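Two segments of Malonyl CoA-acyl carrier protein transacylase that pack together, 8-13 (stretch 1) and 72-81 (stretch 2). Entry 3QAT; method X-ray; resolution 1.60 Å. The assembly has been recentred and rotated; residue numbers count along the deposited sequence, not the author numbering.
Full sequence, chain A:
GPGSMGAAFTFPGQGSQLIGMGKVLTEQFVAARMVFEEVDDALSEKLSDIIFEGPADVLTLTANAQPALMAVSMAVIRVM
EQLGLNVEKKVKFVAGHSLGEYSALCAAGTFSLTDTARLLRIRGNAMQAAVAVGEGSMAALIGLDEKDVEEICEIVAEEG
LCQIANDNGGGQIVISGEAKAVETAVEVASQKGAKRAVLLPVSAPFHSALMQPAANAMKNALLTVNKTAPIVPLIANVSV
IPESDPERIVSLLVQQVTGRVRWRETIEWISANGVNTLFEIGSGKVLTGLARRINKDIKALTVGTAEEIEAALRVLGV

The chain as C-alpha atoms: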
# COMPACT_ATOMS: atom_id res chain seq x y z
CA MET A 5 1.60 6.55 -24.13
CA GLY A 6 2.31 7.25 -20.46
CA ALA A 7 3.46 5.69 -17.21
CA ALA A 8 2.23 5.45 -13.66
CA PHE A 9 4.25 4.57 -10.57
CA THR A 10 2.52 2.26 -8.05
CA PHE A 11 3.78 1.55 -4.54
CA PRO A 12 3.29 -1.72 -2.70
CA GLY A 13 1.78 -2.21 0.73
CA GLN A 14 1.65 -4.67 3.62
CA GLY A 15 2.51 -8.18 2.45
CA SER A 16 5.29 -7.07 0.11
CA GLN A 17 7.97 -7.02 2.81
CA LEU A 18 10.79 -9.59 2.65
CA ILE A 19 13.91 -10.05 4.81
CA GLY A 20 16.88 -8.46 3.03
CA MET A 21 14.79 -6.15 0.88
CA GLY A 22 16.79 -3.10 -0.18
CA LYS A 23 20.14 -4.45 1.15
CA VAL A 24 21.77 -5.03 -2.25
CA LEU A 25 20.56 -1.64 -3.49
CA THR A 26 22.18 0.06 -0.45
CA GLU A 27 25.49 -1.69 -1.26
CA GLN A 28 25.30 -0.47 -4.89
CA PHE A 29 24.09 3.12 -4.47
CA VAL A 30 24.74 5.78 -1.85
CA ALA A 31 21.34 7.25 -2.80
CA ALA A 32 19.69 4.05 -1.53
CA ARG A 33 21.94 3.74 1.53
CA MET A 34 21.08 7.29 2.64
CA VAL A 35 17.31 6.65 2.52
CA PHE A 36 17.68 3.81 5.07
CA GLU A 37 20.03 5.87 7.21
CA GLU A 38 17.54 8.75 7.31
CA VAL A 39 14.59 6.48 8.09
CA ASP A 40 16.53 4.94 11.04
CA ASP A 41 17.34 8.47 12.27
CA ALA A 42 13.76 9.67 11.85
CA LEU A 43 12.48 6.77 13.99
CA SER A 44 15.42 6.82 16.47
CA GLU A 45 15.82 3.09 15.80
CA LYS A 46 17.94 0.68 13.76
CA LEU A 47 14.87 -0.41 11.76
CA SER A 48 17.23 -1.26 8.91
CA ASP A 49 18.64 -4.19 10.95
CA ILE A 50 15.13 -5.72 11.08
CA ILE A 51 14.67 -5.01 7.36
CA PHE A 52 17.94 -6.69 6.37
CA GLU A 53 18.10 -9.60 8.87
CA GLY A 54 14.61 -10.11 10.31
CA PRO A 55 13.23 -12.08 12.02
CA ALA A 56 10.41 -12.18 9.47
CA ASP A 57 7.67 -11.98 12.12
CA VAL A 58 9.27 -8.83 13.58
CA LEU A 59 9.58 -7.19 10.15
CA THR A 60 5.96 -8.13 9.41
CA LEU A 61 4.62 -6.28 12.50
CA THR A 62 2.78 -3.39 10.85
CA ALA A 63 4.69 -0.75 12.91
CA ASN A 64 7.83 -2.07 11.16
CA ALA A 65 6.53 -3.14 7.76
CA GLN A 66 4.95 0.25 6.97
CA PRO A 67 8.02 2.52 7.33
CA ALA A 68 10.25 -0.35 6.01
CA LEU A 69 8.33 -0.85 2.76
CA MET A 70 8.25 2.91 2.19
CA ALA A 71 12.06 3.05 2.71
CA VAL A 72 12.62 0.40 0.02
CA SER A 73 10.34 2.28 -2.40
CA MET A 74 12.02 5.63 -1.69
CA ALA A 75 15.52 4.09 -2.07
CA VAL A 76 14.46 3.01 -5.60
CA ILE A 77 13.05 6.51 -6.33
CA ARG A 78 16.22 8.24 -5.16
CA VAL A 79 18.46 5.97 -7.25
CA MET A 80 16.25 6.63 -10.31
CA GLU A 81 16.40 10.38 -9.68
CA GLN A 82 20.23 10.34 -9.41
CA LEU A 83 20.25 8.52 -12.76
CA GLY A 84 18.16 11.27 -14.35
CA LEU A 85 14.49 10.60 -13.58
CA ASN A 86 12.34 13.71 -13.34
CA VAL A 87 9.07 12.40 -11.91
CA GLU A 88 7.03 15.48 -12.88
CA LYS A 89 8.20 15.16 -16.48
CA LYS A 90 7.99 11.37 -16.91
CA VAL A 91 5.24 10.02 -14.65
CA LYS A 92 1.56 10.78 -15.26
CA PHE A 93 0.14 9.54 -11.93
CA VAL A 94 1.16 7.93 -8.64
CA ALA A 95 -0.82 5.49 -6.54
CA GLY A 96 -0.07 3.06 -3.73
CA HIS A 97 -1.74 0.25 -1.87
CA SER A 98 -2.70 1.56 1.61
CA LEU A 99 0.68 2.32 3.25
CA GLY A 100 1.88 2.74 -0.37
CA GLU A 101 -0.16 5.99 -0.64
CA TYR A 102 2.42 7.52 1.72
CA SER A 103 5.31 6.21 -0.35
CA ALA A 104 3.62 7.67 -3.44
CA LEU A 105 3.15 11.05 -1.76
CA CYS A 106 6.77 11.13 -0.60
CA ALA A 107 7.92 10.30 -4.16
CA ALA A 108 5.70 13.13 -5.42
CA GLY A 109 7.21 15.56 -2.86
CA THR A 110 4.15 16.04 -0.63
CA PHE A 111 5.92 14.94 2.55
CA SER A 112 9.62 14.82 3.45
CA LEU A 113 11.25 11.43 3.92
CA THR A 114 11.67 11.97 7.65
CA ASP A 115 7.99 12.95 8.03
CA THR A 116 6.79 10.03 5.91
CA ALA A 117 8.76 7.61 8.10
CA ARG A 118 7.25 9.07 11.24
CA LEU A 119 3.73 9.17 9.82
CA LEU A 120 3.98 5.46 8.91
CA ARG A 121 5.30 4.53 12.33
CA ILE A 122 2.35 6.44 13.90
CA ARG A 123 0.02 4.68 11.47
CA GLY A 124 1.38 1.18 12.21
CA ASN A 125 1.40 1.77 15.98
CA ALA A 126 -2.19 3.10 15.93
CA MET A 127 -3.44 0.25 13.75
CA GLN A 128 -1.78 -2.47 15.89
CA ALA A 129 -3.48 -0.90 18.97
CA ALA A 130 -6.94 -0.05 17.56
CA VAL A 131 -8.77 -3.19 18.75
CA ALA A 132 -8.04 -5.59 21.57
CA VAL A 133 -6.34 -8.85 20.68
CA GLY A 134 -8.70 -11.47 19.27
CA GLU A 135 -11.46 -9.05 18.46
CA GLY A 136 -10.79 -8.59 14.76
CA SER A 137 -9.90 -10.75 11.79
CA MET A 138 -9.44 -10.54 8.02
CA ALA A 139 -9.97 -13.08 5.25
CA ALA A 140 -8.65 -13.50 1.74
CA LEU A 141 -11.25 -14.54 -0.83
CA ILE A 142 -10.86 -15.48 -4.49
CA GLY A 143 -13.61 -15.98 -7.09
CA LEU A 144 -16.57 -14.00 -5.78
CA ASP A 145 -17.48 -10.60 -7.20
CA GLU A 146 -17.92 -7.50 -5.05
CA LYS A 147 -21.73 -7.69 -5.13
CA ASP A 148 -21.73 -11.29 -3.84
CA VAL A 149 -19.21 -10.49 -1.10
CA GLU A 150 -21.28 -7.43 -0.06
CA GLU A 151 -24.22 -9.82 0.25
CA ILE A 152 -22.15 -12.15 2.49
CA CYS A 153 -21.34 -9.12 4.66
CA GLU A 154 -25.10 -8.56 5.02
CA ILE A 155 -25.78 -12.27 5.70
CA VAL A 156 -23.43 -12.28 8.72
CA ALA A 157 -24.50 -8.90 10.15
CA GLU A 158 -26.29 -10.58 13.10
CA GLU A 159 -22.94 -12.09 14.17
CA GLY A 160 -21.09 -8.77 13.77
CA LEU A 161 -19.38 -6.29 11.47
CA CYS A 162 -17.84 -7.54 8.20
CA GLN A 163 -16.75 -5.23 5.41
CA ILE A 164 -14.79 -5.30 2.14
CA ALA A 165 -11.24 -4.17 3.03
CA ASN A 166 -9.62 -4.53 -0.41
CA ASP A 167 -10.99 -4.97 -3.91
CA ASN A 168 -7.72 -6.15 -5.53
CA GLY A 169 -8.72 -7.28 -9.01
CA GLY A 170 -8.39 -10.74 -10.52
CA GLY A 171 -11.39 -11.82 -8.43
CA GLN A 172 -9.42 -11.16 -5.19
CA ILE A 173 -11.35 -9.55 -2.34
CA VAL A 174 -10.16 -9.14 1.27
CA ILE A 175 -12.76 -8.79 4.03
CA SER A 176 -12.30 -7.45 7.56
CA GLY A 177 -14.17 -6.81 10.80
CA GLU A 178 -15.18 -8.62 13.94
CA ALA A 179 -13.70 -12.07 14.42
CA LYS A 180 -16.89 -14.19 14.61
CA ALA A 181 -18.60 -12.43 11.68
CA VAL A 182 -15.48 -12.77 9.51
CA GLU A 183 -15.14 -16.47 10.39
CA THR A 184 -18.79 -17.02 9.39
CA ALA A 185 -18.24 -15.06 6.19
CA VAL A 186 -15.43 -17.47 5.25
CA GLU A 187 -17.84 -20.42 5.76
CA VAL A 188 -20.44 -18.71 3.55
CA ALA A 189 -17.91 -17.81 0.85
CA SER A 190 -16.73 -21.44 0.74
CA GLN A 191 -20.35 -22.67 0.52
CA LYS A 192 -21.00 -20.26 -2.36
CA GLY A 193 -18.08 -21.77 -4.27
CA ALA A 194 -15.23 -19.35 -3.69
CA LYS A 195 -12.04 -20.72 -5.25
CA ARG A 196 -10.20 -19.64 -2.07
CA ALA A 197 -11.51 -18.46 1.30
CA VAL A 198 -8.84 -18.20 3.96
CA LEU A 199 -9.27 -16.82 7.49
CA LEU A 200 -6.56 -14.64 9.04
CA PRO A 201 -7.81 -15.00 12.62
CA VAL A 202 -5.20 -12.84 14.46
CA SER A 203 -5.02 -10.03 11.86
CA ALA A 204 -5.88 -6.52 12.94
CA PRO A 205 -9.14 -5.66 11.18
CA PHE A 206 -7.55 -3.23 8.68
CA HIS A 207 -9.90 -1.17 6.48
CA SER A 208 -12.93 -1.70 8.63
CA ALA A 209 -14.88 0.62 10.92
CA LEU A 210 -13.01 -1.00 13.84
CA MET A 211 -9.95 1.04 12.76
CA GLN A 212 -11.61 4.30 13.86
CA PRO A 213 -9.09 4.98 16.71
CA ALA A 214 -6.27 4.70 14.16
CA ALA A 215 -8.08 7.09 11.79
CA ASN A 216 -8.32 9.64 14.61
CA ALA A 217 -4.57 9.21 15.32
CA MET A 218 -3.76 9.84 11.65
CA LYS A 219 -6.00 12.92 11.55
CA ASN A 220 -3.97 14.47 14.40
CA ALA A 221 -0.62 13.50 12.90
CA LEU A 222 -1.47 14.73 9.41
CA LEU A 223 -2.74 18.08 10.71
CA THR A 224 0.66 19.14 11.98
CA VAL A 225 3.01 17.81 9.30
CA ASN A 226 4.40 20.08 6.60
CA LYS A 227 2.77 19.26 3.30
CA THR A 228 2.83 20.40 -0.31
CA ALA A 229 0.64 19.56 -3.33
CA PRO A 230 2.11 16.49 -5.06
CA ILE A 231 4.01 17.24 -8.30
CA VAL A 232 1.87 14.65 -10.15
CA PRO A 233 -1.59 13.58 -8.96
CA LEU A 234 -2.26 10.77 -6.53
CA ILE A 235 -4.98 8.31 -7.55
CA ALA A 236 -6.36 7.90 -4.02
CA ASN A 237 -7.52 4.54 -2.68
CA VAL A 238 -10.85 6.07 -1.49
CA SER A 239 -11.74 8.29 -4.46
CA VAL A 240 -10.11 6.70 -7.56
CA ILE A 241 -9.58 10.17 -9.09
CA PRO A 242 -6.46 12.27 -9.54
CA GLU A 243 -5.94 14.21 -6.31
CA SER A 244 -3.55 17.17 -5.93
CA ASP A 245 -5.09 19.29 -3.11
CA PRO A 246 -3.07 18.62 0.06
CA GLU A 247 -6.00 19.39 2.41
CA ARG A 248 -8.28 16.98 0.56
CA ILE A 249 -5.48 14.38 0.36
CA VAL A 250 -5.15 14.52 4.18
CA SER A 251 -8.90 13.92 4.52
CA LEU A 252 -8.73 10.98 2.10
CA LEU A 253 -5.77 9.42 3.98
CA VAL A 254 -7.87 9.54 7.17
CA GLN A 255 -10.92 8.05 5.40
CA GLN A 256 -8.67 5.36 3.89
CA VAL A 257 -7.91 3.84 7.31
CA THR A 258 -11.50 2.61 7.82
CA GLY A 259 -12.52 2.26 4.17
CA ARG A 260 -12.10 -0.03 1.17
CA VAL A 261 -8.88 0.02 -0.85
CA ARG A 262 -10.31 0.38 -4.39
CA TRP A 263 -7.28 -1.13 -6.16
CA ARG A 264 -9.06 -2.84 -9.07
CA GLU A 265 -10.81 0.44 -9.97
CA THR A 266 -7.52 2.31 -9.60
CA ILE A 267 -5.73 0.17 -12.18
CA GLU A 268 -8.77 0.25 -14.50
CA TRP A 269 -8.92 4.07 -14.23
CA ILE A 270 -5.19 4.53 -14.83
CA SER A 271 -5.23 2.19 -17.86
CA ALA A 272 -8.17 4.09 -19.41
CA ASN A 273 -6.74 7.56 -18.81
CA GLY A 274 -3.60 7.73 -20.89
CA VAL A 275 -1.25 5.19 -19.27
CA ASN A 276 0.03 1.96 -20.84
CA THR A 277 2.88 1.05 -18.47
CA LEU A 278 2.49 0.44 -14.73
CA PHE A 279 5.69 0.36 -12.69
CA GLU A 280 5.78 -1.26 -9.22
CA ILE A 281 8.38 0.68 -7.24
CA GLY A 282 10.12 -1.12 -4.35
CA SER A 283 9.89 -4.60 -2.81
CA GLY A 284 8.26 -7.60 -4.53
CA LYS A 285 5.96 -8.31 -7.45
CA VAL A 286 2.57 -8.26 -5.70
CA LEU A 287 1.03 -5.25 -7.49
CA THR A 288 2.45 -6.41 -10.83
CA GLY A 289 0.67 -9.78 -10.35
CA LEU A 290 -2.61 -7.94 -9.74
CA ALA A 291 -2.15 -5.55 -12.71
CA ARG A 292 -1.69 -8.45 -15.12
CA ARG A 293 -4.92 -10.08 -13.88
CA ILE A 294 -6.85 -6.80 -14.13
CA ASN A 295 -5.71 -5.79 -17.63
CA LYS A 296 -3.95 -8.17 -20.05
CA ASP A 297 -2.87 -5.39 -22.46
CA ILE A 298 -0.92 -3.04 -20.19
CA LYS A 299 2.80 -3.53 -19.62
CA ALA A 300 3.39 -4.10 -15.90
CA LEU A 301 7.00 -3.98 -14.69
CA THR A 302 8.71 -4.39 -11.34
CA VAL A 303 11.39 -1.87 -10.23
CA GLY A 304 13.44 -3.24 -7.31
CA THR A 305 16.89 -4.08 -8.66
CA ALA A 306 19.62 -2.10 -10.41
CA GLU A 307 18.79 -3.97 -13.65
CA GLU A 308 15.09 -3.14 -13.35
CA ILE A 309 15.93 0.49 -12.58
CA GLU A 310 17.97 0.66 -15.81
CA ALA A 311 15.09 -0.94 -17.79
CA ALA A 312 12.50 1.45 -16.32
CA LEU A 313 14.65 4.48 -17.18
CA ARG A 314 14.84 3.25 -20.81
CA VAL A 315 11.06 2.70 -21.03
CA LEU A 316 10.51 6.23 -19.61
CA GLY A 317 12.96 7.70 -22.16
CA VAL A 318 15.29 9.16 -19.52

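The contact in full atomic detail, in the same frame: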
# COMPACT_ATOMS: atom_id res chain seq x y z
N ALA A 8 2.60 5.16 -15.04
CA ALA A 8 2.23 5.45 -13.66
C ALA A 8 3.18 4.69 -12.76
O ALA A 8 3.66 3.60 -13.12
CB ALA A 8 0.79 5.04 -13.39
N PHE A 9 3.47 5.28 -11.61
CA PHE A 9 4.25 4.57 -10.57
C PHE A 9 3.28 4.11 -9.48
O PHE A 9 2.51 4.92 -8.92
CB PHE A 9 5.29 5.52 -9.95
CG PHE A 9 6.57 5.67 -10.74
CD1 PHE A 9 6.70 5.21 -12.07
CD2 PHE A 9 7.67 6.30 -10.14
CE1 PHE A 9 7.90 5.37 -12.76
CE2 PHE A 9 8.87 6.48 -10.83
CZ PHE A 9 8.99 6.01 -12.15
N THR A 10 3.37 2.82 -9.11
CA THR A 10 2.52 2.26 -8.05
C THR A 10 3.42 1.72 -6.95
O THR A 10 4.53 1.25 -7.22
CB THR A 10 1.57 1.15 -8.56
OG1 THR A 10 2.33 0.04 -9.05
CG2 THR A 10 0.65 1.67 -9.69
N PHE A 11 2.95 1.83 -5.71
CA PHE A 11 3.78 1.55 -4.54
C PHE A 11 3.14 0.48 -3.68
O PHE A 11 1.99 0.62 -3.28
CB PHE A 11 3.97 2.87 -3.75
CG PHE A 11 4.78 3.90 -4.51
CD1 PHE A 11 4.18 4.70 -5.51
CD2 PHE A 11 6.14 4.03 -4.28
CE1 PHE A 11 4.96 5.65 -6.22
CE2 PHE A 11 6.93 4.96 -4.99
CZ PHE A 11 6.33 5.77 -5.97
N PRO A 12 3.88 -0.60 -3.41
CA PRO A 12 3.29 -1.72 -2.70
C PRO A 12 3.03 -1.47 -1.23
O PRO A 12 3.61 -0.53 -0.62
CB PRO A 12 4.30 -2.86 -2.90
CG PRO A 12 5.59 -2.21 -3.19
CD PRO A 12 5.27 -0.86 -3.85
N GLY A 13 2.15 -2.31 -0.68
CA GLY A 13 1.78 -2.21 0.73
C GLY A 13 2.05 -3.48 1.50
O GLY A 13 2.80 -4.35 1.06
N VAL A 72 12.17 1.10 1.22
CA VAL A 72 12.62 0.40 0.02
C VAL A 72 12.14 1.14 -1.23
O VAL A 72 12.92 1.37 -2.15
CB VAL A 72 12.14 -1.05 0.00
CG1 VAL A 72 12.54 -1.75 -1.32
CG2 VAL A 72 12.71 -1.80 1.21
N SER A 73 10.87 1.54 -1.25
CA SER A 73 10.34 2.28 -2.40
C SER A 73 11.10 3.59 -2.64
O SER A 73 11.48 3.91 -3.77
CB SER A 73 8.84 2.57 -2.25
OG SER A 73 8.06 1.41 -2.42
N MET A 74 11.32 4.32 -1.56
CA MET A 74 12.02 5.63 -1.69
C MET A 74 13.50 5.46 -2.06
O MET A 74 14.05 6.29 -2.78
CB MET A 74 11.85 6.48 -0.43
CG MET A 74 10.45 7.11 -0.35
SD MET A 74 9.99 8.10 -1.81
CE MET A 74 11.34 9.28 -1.90
N ALA A 75 14.13 4.37 -1.62
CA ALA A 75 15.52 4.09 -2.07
C ALA A 75 15.52 3.91 -3.61
O ALA A 75 16.37 4.49 -4.30
CB ALA A 75 16.07 2.82 -1.40
N VAL A 76 14.58 3.14 -4.14
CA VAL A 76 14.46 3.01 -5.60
C VAL A 76 14.24 4.37 -6.27
O VAL A 76 14.93 4.69 -7.26
CB VAL A 76 13.36 2.02 -5.99
CG1 VAL A 76 13.13 2.04 -7.53
CG2 VAL A 76 13.73 0.62 -5.53
N ILE A 77 13.31 5.18 -5.74
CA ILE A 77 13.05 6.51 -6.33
C ILE A 77 14.32 7.35 -6.35
O ILE A 77 14.64 8.00 -7.37
CB ILE A 77 11.90 7.27 -5.59
CG1 ILE A 77 10.53 6.56 -5.79
CG2 ILE A 77 11.84 8.77 -6.04
CD1 ILE A 77 9.96 6.59 -7.26
N ARG A 78 15.04 7.37 -5.23
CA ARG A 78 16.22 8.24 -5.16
C ARG A 78 17.32 7.80 -6.11
O ARG A 78 17.99 8.65 -6.71
CB ARG A 78 16.77 8.34 -3.74
CG ARG A 78 15.81 9.01 -2.82
CD ARG A 78 15.96 10.51 -2.88
NE ARG A 78 15.10 11.14 -1.89
CZ ARG A 78 15.44 11.35 -0.61
NH1 ARG A 78 16.60 10.93 -0.12
NH2 ARG A 78 14.59 11.95 0.19
N VAL A 79 17.51 6.49 -6.23
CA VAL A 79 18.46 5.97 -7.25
C VAL A 79 18.04 6.39 -8.66
O VAL A 79 18.86 6.90 -9.43
CB VAL A 79 18.66 4.43 -7.14
CG1 VAL A 79 19.52 3.90 -8.32
CG2 VAL A 79 19.30 4.06 -5.82
N MET A 80 16.75 6.20 -9.01
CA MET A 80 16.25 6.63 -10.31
C MET A 80 16.47 8.12 -10.56
O MET A 80 16.91 8.53 -11.65
CB MET A 80 14.76 6.30 -10.47
CG MET A 80 14.48 4.80 -10.47
SD MET A 80 12.71 4.45 -10.71
CE MET A 80 12.49 4.65 -12.48
N GLU A 81 16.17 8.95 -9.56
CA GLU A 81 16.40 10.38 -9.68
C GLU A 81 17.88 10.72 -9.89
O GLU A 81 18.18 11.59 -10.71
CB GLU A 81 15.80 11.13 -8.49
CG GLU A 81 14.28 11.04 -8.50
CD GLU A 81 13.67 11.66 -7.27
OE1 GLU A 81 14.30 11.63 -6.18
OE2 GLU A 81 12.53 12.16 -7.40
O HOH W 1 5.51 1.46 -0.75

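Strand 8-11 runs roughly antiparallel to helix 72-81 (151° between their directions, axes 10.5 Å apart at closest approach), and the gap is filled by side chains without a direct hydrogen bond between the stretches. Alternation along the strand turns Phe-9 and Phe-11 toward the helix and leaves Ala-8 and Thr-10 out of its reach; the helix answers with Ser-73, Ile-77 and Met-80, one or nearly one turn apart. Both phenylalanines adopt chi1 m, but chi2 differs, 13° in Phe-9 and 81° in Phe-11, so the rings are set differently. Ile-77, m at chi1 and chi2, brings CD1 against both rings, 3.7 Å from Phe-9 CD2 and 3.9 Å from Phe-11 CZ; it meets the Phe-11 ring at its edge. Met-80 (m, t, p) extends through chi2 and then bends at chi3, placing CE 3.8 Å from Phe-9 CZ, while its SD lies 5.2 Å from the centroid of the Phe-9 ring in an oblique sulfur-aromatic contact. These four apolar side chains suit a buried site where they meet one another. Small Ser-73 suits the closer approach near Phe-11, where the CA atoms of Phe-11 and Ser-73 are 6.9 Å apart: Ser-73 CB packs 3.7 Å from Phe-11 CD2. A water bridges the stretches, donating to Pro-12 O (2.8 Å) and Ser-73 OG (3.0 Å); that buried hydroxyl is also hydrogen-bonded elsewhere in the structure. Both sides summed, 245 Å² is buried.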